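Local coordinates for levoglucosan dehydrogenase (Pseudarthrobacter phenanthrenivorans, PDB 6A3F), which catalyses the NAD(+)-dependent oxidation of levoglucosan to 3-dehydrolevoglucosan, and works as a homotetramer of the Gfo/Idh/MocA family, at residues Gln183-Asp188 with Ala284-His289; Gly179-Asp184 with Arg291-Thr296. One frame throughout, in Å; residues are numbered along the deposited sequence.

Contact 1 (Gln183-Asp188 with Ala284-His289); sequences QDWSAD and ATRNAH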
ATOM      1  N   GLN B 183      17.031  -2.590  -8.217  1.00 19.27           N
ATOM      2  CA  GLN B 183      17.311  -3.978  -7.910  1.00 19.62           C
ATOM      3  C   GLN B 183      18.398  -4.031  -6.845  1.00 20.35           C
ATOM      4  O   GLN B 183      19.066  -3.002  -6.581  1.00 19.48           O
ATOM      5  CB  GLN B 183      17.831  -4.741  -9.125  1.00 21.23           C
ATOM      6  CG  GLN B 183      16.837  -4.900 -10.263  1.00 19.99           C
ATOM      7  CD  GLN B 183      17.284  -5.905 -11.299  1.00 22.62           C
ATOM      8  OE1 GLN B 183      18.371  -5.757 -11.895  1.00 21.57           O
ATOM      9  NE2 GLN B 183      16.416  -6.895 -11.604  1.00 20.82           N
ATOM     10  N   ASP B 184      18.559  -5.227  -6.270  1.00 18.35           N
ATOM     11  CA  ASP B 184      19.585  -5.461  -5.216  1.00 16.96           C
ATOM     12  C   ASP B 184      20.287  -6.788  -5.391  1.00 17.28           C
ATOM     13  O   ASP B 184      21.034  -7.179  -4.461  1.00 20.13           O
ATOM     14  CB  ASP B 184      19.032  -5.294  -3.834  1.00 18.87           C
ATOM     15  CG  ASP B 184      18.086  -6.375  -3.444  1.00 18.43           C
ATOM     16  OD1 ASP B 184      17.899  -7.311  -4.247  1.00 19.42           O
ATOM     17  OD2 ASP B 184      17.510  -6.202  -2.373  1.00 19.55           O
ATOM     18  N   TRP B 185      20.118  -7.466  -6.536  1.00 17.25           N
ATOM     19  CA  TRP B 185      20.627  -8.855  -6.592  1.00 21.33           C
ATOM     20  C   TRP B 185      22.168  -8.849  -6.500  1.00 23.26           C
ATOM     21  O   TRP B 185      22.725  -9.839  -6.076  1.00 24.76           O
ATOM     22  CB  TRP B 185      20.176  -9.609  -7.842  1.00 22.83           C
ATOM     23  CG  TRP B 185      20.604  -8.980  -9.131  1.00 24.29           C
ATOM     24  CD1 TRP B 185      19.909  -8.061  -9.873  1.00 22.56           C
ATOM     25  CD2 TRP B 185      21.793  -9.277  -9.873  1.00 24.81           C
ATOM     26  NE1 TRP B 185      20.626  -7.713 -10.975  1.00 24.72           N
ATOM     27  CE2 TRP B 185      21.790  -8.422 -10.996  1.00 25.16           C
ATOM     28  CE3 TRP B 185      22.913 -10.089  -9.641  1.00 26.92           C
ATOM     29  CZ2 TRP B 185      22.806  -8.442 -11.941  1.00 25.73           C
ATOM     30  CZ3 TRP B 185      23.927 -10.107 -10.573  1.00 28.22           C
ATOM     31  CH2 TRP B 185      23.867  -9.296 -11.715  1.00 26.73           C
ATOM     32  N   SER B 186      22.824  -7.792  -6.942  1.00 20.54           N
ATOM     33  CA  SER B 186      24.333  -7.770  -6.868  1.00 24.08           C
ATOM     34  C   SER B 186      24.825  -6.837  -5.756  1.00 24.15           C
ATOM     35  O   SER B 186      25.991  -6.397  -5.729  1.00 26.91           O
ATOM     36  CB  SER B 186      24.925  -7.414  -8.211  1.00 24.83           C
ATOM     37  OG  SER B 186      24.512  -6.123  -8.629  1.00 21.09           O
ATOM     38  N   ALA B 187      23.979  -6.495  -4.797  1.00 23.88           N
ATOM     39  CA  ALA B 187      24.350  -5.455  -3.836  1.00 24.98           C
ATOM     40  C   ALA B 187      25.353  -5.981  -2.794  1.00 25.13           C
ATOM     41  O   ALA B 187      25.882  -5.204  -2.029  1.00 26.70           O
ATOM     42  CB  ALA B 187      23.128  -4.929  -3.137  1.00 27.16           C
ATOM     43  N   ASP B 188      25.558  -7.272  -2.728  1.00 26.73           N
ATOM     44  CA  ASP B 188      26.630  -7.857  -1.895  1.00 26.42           C
ATOM     45  C   ASP B 188      27.952  -7.882  -2.739  1.00 25.01           C
ATOM     46  O   ASP B 188      28.020  -8.476  -3.785  1.00 24.31           O
ATOM     47  CB  ASP B 188      26.212  -9.257  -1.490  1.00 30.07           C
ATOM     48  CG  ASP B 188      27.190  -9.944  -0.515  1.00 36.57           C
ATOM     49  OD1 ASP B 188      28.334  -9.502  -0.345  1.00 33.77           O
ATOM     50  OD2 ASP B 188      26.777 -10.957   0.077  1.00 45.42           O
ATOM     51  N   ALA B 284      18.263   3.862 -12.686  1.00 19.93           N
ATOM     52  CA  ALA B 284      18.333   2.390 -12.511  1.00 18.43           C
ATOM     53  C   ALA B 284      19.549   2.058 -11.641  1.00 20.28           C
ATOM     54  O   ALA B 284      20.565   2.763 -11.702  1.00 19.93           O
ATOM     55  CB  ALA B 284      18.327   1.680 -13.850  1.00 18.61           C
ATOM     56  N   THR B 285      19.436   1.008 -10.819  1.00 19.65           N
ATOM     57  CA  THR B 285      20.521   0.588  -9.962  1.00 20.75           C
ATOM     58  C   THR B 285      20.406  -0.915  -9.672  1.00 22.88           C
ATOM     59  O   THR B 285      19.313  -1.503  -9.656  1.00 19.59           O
ATOM     60  CB  THR B 285      20.547   1.417  -8.667  1.00 21.58           C
ATOM     61  OG1 THR B 285      21.788   1.170  -8.006  1.00 22.29           O
ATOM     62  CG2 THR B 285      19.389   1.100  -7.737  1.00 23.90           C
ATOM     63  N   ARG B 286      21.578  -1.497  -9.392  1.00 20.93           N
ATOM     64  CA  ARG B 286      21.723  -2.825  -8.856  1.00 21.80           C
ATOM     65  C   ARG B 286      21.991  -2.785  -7.344  1.00 19.07           C
ATOM     66  O   ARG B 286      22.186  -3.857  -6.733  1.00 21.38           O
ATOM     67  CB  ARG B 286      22.883  -3.506  -9.588  1.00 20.80           C
ATOM     68  CG  ARG B 286      22.620  -3.789 -11.045  1.00 22.79           C
ATOM     69  CD  ARG B 286      23.806  -4.441 -11.774  1.00 22.08           C
ATOM     70  NE  ARG B 286      23.393  -4.898 -13.077  1.00 21.89           N
ATOM     71  CZ  ARG B 286      24.213  -5.243 -14.066  1.00 22.09           C
ATOM     72  NH1 ARG B 286      25.517  -5.004 -13.982  1.00 20.74           N
ATOM     73  NH2 ARG B 286      23.728  -5.840 -15.139  1.00 20.08           N
ATOM     74  N   ASN B 287      21.950  -1.614  -6.704  1.00 19.02           N
ATOM     75  CA  ASN B 287      22.449  -1.436  -5.339  1.00 20.44           C
ATOM     76  C   ASN B 287      21.407  -0.745  -4.460  1.00 20.67           C
ATOM     77  O   ASN B 287      21.719   0.214  -3.771  1.00 18.33           O
ATOM     78  CB  ASN B 287      23.776  -0.658  -5.321  1.00 19.29           C
ATOM     79  CG  ASN B 287      24.862  -1.408  -6.042  1.00 19.68           C
ATOM     80  OD1 ASN B 287      24.827  -1.513  -7.272  1.00 21.52           O
ATOM     81  ND2 ASN B 287      25.766  -2.032  -5.284  1.00 19.67           N
ATOM     82  N   ALA B 288      20.135  -1.197  -4.542  1.00 18.94           N
ATOM     83  CA  ALA B 288      19.070  -0.666  -3.739  1.00 17.98           C
ATOM     84  C   ALA B 288      18.452  -1.773  -2.866  1.00 17.68           C
ATOM     85  O   ALA B 288      17.531  -2.436  -3.283  1.00 19.59           O
ATOM     86  CB  ALA B 288      18.047  -0.051  -4.654  1.00 17.24           C
ATOM     87  N   HIS B 289      19.014  -1.991  -1.686  1.00 19.15           N
ATOM     88  CA  HIS B 289      18.557  -3.040  -0.780  1.00 17.20           C
ATOM     89  C   HIS B 289      17.041  -2.884  -0.594  1.00 19.18           C
ATOM     90  O   HIS B 289      16.563  -1.786  -0.329  1.00 18.59           O
ATOM     91  CB  HIS B 289      19.286  -2.922   0.559  1.00 19.12           C
ATOM     92  CG  HIS B 289      20.677  -3.463   0.505  1.00 21.64           C
ATOM     93  ND1 HIS B 289      20.929  -4.814   0.289  1.00 19.70           N
ATOM     94  CD2 HIS B 289      21.880  -2.852   0.698  1.00 24.12           C
ATOM     95  CE1 HIS B 289      22.254  -5.006   0.322  1.00 22.07           C
ATOM     96  NE2 HIS B 289      22.865  -3.812   0.594  1.00 21.35           N
TER
HETATM   97  O   HOH W   1      20.630  -5.601 -13.423  1.00 20.71           O
HETATM   98  O   HOH W   2      19.054  -6.797   0.455  1.00 27.97           O
HETATM   99  O   HOH W   3      26.111  -3.897  -8.060  1.00 21.80           O
HETATM  100  O   HOH W   4      25.726  -1.872  -2.422  1.00 28.91           O
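Two backbone hydrogen bonds tie Gln183 to the segment 284-289: its N donates to Thr285 O at 2.9 Å, and its carbonyl O accepts from Ala288 N, also at 2.9 Å but straighter, with 162° at the hydrogen. Between these bonds Thr285 OG1 accepts from Asn287 N, making an ST turn. A CA-H...O contact from Asp184 CA to Arg286 O adds to the backbone pairing.

The arrangement shows how parallel neighbours in a sheet, strands 174-182 and 279-285, remain in contact where both give way to loops; Asp184 to Ala187 form a type I beta turn. Gln183 binds levoglucosan, so the contact borders the substrate site.

Apolar and flat groups also meet across the loops. Trp185 and Arg286 run side by side, CZ2 of the indole 3.8 Å from NE and over one guanidinium face, the two planes 68° apart. Arg286 is extended from CG to NE, which carries its end to a salt bridge with Asp209, another levoglucosan-binding residue. Ala187 CB makes a CH-pi contact over the His289 ring, 4.0 Å from its centroid.

Waters bridge the polar ends. One donates to Gln183 OE1 and accepts from Arg286 NE at 2.9 Å; another joins Asp184 OD2, itself bonded to Gly290 N, to His289 ND1. NE2 of that imidazole bonds Thr302 O of the second subunit.

Contact 2 (Gly179-Asp184 with Arg291-Thr296); sequences GTYLQD and RNNYIT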
ATOM      1  N   GLY B 179      10.862   7.379 -14.544  1.00 18.25           N
ATOM      2  CA  GLY B 179      10.884   5.920 -14.624  1.00 19.98           C
ATOM      3  C   GLY B 179      12.081   5.345 -13.902  1.00 20.15           C
ATOM      4  O   GLY B 179      13.181   5.938 -13.914  1.00 18.13           O
ATOM      5  N   THR B 180      11.862   4.209 -13.201  1.00 18.44           N
ATOM      6  CA  THR B 180      12.978   3.630 -12.450  1.00 19.23           C
ATOM      7  C   THR B 180      13.005   2.116 -12.644  1.00 19.05           C
ATOM      8  O   THR B 180      12.019   1.486 -12.984  1.00 18.23           O
ATOM      9  CB  THR B 180      12.981   3.954 -10.960  1.00 20.13           C
ATOM     10  OG1 THR B 180      11.956   3.219 -10.288  1.00 22.22           O
ATOM     11  CG2 THR B 180      12.971   5.440 -10.664  1.00 19.37           C
ATOM     12  N   TYR B 181      14.216   1.550 -12.433  1.00 16.35           N
ATOM     13  CA  TYR B 181      14.360   0.135 -12.354  1.00 17.64           C
ATOM     14  C   TYR B 181      15.381  -0.118 -11.237  1.00 16.65           C
ATOM     15  O   TYR B 181      16.582   0.061 -11.423  1.00 19.70           O
ATOM     16  CB  TYR B 181      14.766  -0.470 -13.691  1.00 18.44           C
ATOM     17  CG  TYR B 181      14.526  -1.951 -13.858  1.00 18.29           C
ATOM     18  CD1 TYR B 181      14.652  -2.857 -12.818  1.00 18.19           C
ATOM     19  CD2 TYR B 181      14.181  -2.453 -15.091  1.00 18.83           C
ATOM     20  CE1 TYR B 181      14.408  -4.218 -13.003  1.00 18.06           C
ATOM     21  CE2 TYR B 181      13.978  -3.807 -15.298  1.00 19.60           C
ATOM     22  CZ  TYR B 181      14.125  -4.707 -14.260  1.00 18.75           C
ATOM     23  OH  TYR B 181      13.887  -6.032 -14.536  1.00 20.04           O
ATOM     24  N   LEU B 182      14.873  -0.454 -10.071  1.00 16.37           N
ATOM     25  CA  LEU B 182      15.745  -0.630  -8.880  1.00 18.33           C
ATOM     26  C   LEU B 182      15.812  -2.132  -8.516  1.00 19.41           C
ATOM     27  O   LEU B 182      14.794  -2.831  -8.452  1.00 18.27           O
ATOM     28  CB  LEU B 182      15.194   0.197  -7.723  1.00 20.21           C
ATOM     29  CG  LEU B 182      14.834   1.672  -7.995  1.00 16.70           C
ATOM     30  CD1 LEU B 182      14.427   2.356  -6.707  1.00 16.74           C
ATOM     31  CD2 LEU B 182      16.023   2.424  -8.591  1.00 18.56           C
ATOM     32  N   GLN B 183      17.031  -2.590  -8.217  1.00 19.27           N
ATOM     33  CA  GLN B 183      17.311  -3.978  -7.910  1.00 19.62           C
ATOM     34  C   GLN B 183      18.398  -4.031  -6.845  1.00 20.35           C
ATOM     35  O   GLN B 183      19.066  -3.002  -6.581  1.00 19.48           O
ATOM     36  CB  GLN B 183      17.831  -4.741  -9.125  1.00 21.23           C
ATOM     37  CG  GLN B 183      16.837  -4.900 -10.263  1.00 19.99           C
ATOM     38  CD  GLN B 183      17.284  -5.905 -11.299  1.00 22.62           C
ATOM     39  OE1 GLN B 183      18.371  -5.757 -11.895  1.00 21.57           O
ATOM     40  NE2 GLN B 183      16.416  -6.895 -11.604  1.00 20.82           N
ATOM     41  N   ASP B 184      18.559  -5.227  -6.270  1.00 18.35           N
ATOM     42  CA  ASP B 184      19.585  -5.461  -5.216  1.00 16.96           C
ATOM     43  C   ASP B 184      20.287  -6.788  -5.391  1.00 17.28           C
ATOM     44  O   ASP B 184      21.034  -7.179  -4.461  1.00 20.13           O
ATOM     45  CB  ASP B 184      19.032  -5.294  -3.834  1.00 18.87           C
ATOM     46  CG  ASP B 184      18.086  -6.375  -3.444  1.00 18.43           C
ATOM     47  OD1 ASP B 184      17.899  -7.311  -4.247  1.00 19.42           O
ATOM     48  OD2 ASP B 184      17.510  -6.202  -2.373  1.00 19.55           O
ATOM     49  N   ARG B 291      14.823  -3.532  -2.978  1.00 17.94           N
ATOM     50  CA  ARG B 291      14.225  -3.412  -4.304  1.00 18.43           C
ATOM     51  C   ARG B 291      14.661  -4.646  -5.089  1.00 19.96           C
ATOM     52  O   ARG B 291      15.857  -4.931  -5.183  1.00 19.89           O
ATOM     53  CB  ARG B 291      14.611  -2.125  -5.058  1.00 18.68           C
ATOM     54  CG  ARG B 291      14.218  -0.857  -4.315  1.00 19.29           C
ATOM     55  CD  ARG B 291      12.723  -0.771  -4.045  1.00 18.64           C
ATOM     56  NE  ARG B 291      12.250   0.516  -3.520  1.00 17.85           N
ATOM     57  CZ  ARG B 291      11.013   0.738  -3.073  1.00 20.12           C
ATOM     58  NH1 ARG B 291      10.146  -0.264  -2.944  1.00 18.88           N
ATOM     59  NH2 ARG B 291      10.656   1.981  -2.767  1.00 18.00           N
ATOM     60  N   ASN B 292      13.665  -5.427  -5.565  1.00 18.80           N
ATOM     61  CA  ASN B 292      13.890  -6.685  -6.231  1.00 18.64           C
ATOM     62  C   ASN B 292      13.806  -6.551  -7.757  1.00 20.93           C
ATOM     63  O   ASN B 292      14.758  -6.864  -8.437  1.00 17.88           O
ATOM     64  CB  ASN B 292      12.874  -7.712  -5.730  1.00 18.85           C
ATOM     65  CG  ASN B 292      12.713  -7.619  -4.235  1.00 21.05           C
ATOM     66  OD1 ASN B 292      11.724  -7.048  -3.718  1.00 22.36           O
ATOM     67  ND2 ASN B 292      13.688  -8.158  -3.535  1.00 18.57           N
ATOM     68  N   ASN B 293      12.625  -6.164  -8.287  1.00 18.40           N
ATOM     69  CA  ASN B 293      12.393  -6.053  -9.682  1.00 17.54           C
ATOM     70  C   ASN B 293      11.478  -4.841  -9.870  1.00 17.55           C
ATOM     71  O   ASN B 293      10.402  -4.928 -10.439  1.00 18.36           O
ATOM     72  CB  ASN B 293      11.847  -7.330 -10.306  1.00 19.25           C
ATOM     73  CG  ASN B 293      12.157  -7.419 -11.787  1.00 19.77           C
ATOM     74  OD1 ASN B 293      13.299  -7.185 -12.205  1.00 18.79           O
ATOM     75  ND2 ASN B 293      11.166  -7.750 -12.611  1.00 18.20           N
ATOM     76  N   TYR B 294      11.914  -3.762  -9.254  1.00 18.11           N
ATOM     77  CA  TYR B 294      11.117  -2.570  -9.034  1.00 18.18           C
ATOM     78  C   TYR B 294      11.197  -1.668 -10.263  1.00 20.05           C
ATOM     79  O   TYR B 294      11.933  -0.666 -10.266  1.00 18.81           O
ATOM     80  CB  TYR B 294      11.582  -1.875  -7.762  1.00 18.00           C
ATOM     81  CG  TYR B 294      10.714  -0.783  -7.206  1.00 19.03           C
ATOM     82  CD1 TYR B 294       9.434  -1.041  -6.710  1.00 19.31           C
ATOM     83  CD2 TYR B 294      11.178   0.520  -7.156  1.00 19.96           C
ATOM     84  CE1 TYR B 294       8.660  -0.033  -6.181  1.00 18.50           C
ATOM     85  CE2 TYR B 294      10.421   1.544  -6.608  1.00 19.77           C
ATOM     86  CZ  TYR B 294       9.157   1.265  -6.115  1.00 20.51           C
ATOM     87  OH  TYR B 294       8.449   2.319  -5.622  1.00 20.48           O
ATOM     88  N   ILE B 295      10.413  -2.041 -11.266  1.00 18.41           N
ATOM     89  CA  ILE B 295      10.247  -1.256 -12.485  1.00 19.40           C
ATOM     90  C   ILE B 295       9.058  -0.323 -12.284  1.00 19.62           C
ATOM     91  O   ILE B 295       7.939  -0.807 -12.021  1.00 18.30           O
ATOM     92  CB  ILE B 295      10.011  -2.117 -13.718  1.00 21.02           C
ATOM     93  CG1 ILE B 295      10.876  -3.382 -13.711  1.00 18.77           C
ATOM     94  CG2 ILE B 295      10.186  -1.257 -14.974  1.00 21.34           C
ATOM     95  CD1 ILE B 295      10.567  -4.327 -14.830  1.00 18.38           C
ATOM     96  N   THR B 296       9.283   0.977 -12.322  1.00 18.53           N
ATOM     97  CA  THR B 296       8.184   1.938 -12.043  1.00 18.14           C
ATOM     98  C   THR B 296       8.123   3.016 -13.112  1.00 19.12           C
ATOM     99  O   THR B 296       9.153   3.328 -13.808  1.00 18.72           O
ATOM    100  CB  THR B 296       8.356   2.622 -10.681  1.00 18.84           C
ATOM    101  OG1 THR B 296       9.430   3.567 -10.768  1.00 19.26           O
ATOM    102  CG2 THR B 296       8.637   1.596  -9.596  1.00 20.40           C
TER
HETATM  103  O   HOH W   5      17.222  -7.666  -7.460  1.00 19.92           O
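Asn293 OD1 is gripped by two donors, the phenol of Tyr181 at 2.7 Å from its OH and, more weakly, Gln183 NE2 at 3.2 Å. The phenol hydrogen bond leaves the amide oxygen at a C=O...O angle of 125°, with the ring and amide planes 71° apart. Asn293 ND2 in turn bonds the hydroxyl of Tyr153, a levoglucosan-binding residue, consistent with a second-shell role for the amide.

Ile295 packs on the phenol ring: its CG1 sits over the centre of the Tyr181 ring, 3.5 Å from the centroid and 10° off the normal, a CH-pi contact. CG of Tyr181 lies anti to the backbone N (chi1 -161°), laying the ring along the isoleucine.

Leu182, Tyr294, Thr180 and Thr296 occupy the other face of the sheet. Leu182 CD1 meets the edge of the Tyr294 ring at CD2, 3.8 Å away, while the Arg291 guanidinium and Thr296 CG2 cover the ring's opposite faces. NH2 of Arg291 also makes a salt bridge with Glu298 of the second subunit. Thr180 OG1 and Thr296 OG1 share a hydrogen bond of 2.6 Å.

The backbones pair antiparallel through reciprocal bonds of Thr180 with Thr296 and of Leu182 with Tyr294. Strand 174-182 lies between 294-301 and 279-285 in the mixed sheet, with helix 206-221 packed on the Tyr181 and Ile295 face.

Contacts 1 and 2 share Gln183 and Asp184, and their centres lie 9 Å apart in the C-terminal substrate-binding domain. Strand 174-182 comes first along the chain, about a hundred residues before its partners; strands 279-285 and 294-301 then follow each other and flank it in the mixed sheet, one parallel and one antiparallel. The connection between those two runs past the C-terminal end of strand 174-182, so 284-289 and 291-296 meet the same segment from the two flanking strands. Tyr181 O, probably hydrogen-bonded to Thr285 N, connects the two contacts directly. Gln183, which binds levoglucosan, belongs to both, and both also touch the third subunit of the tetramer.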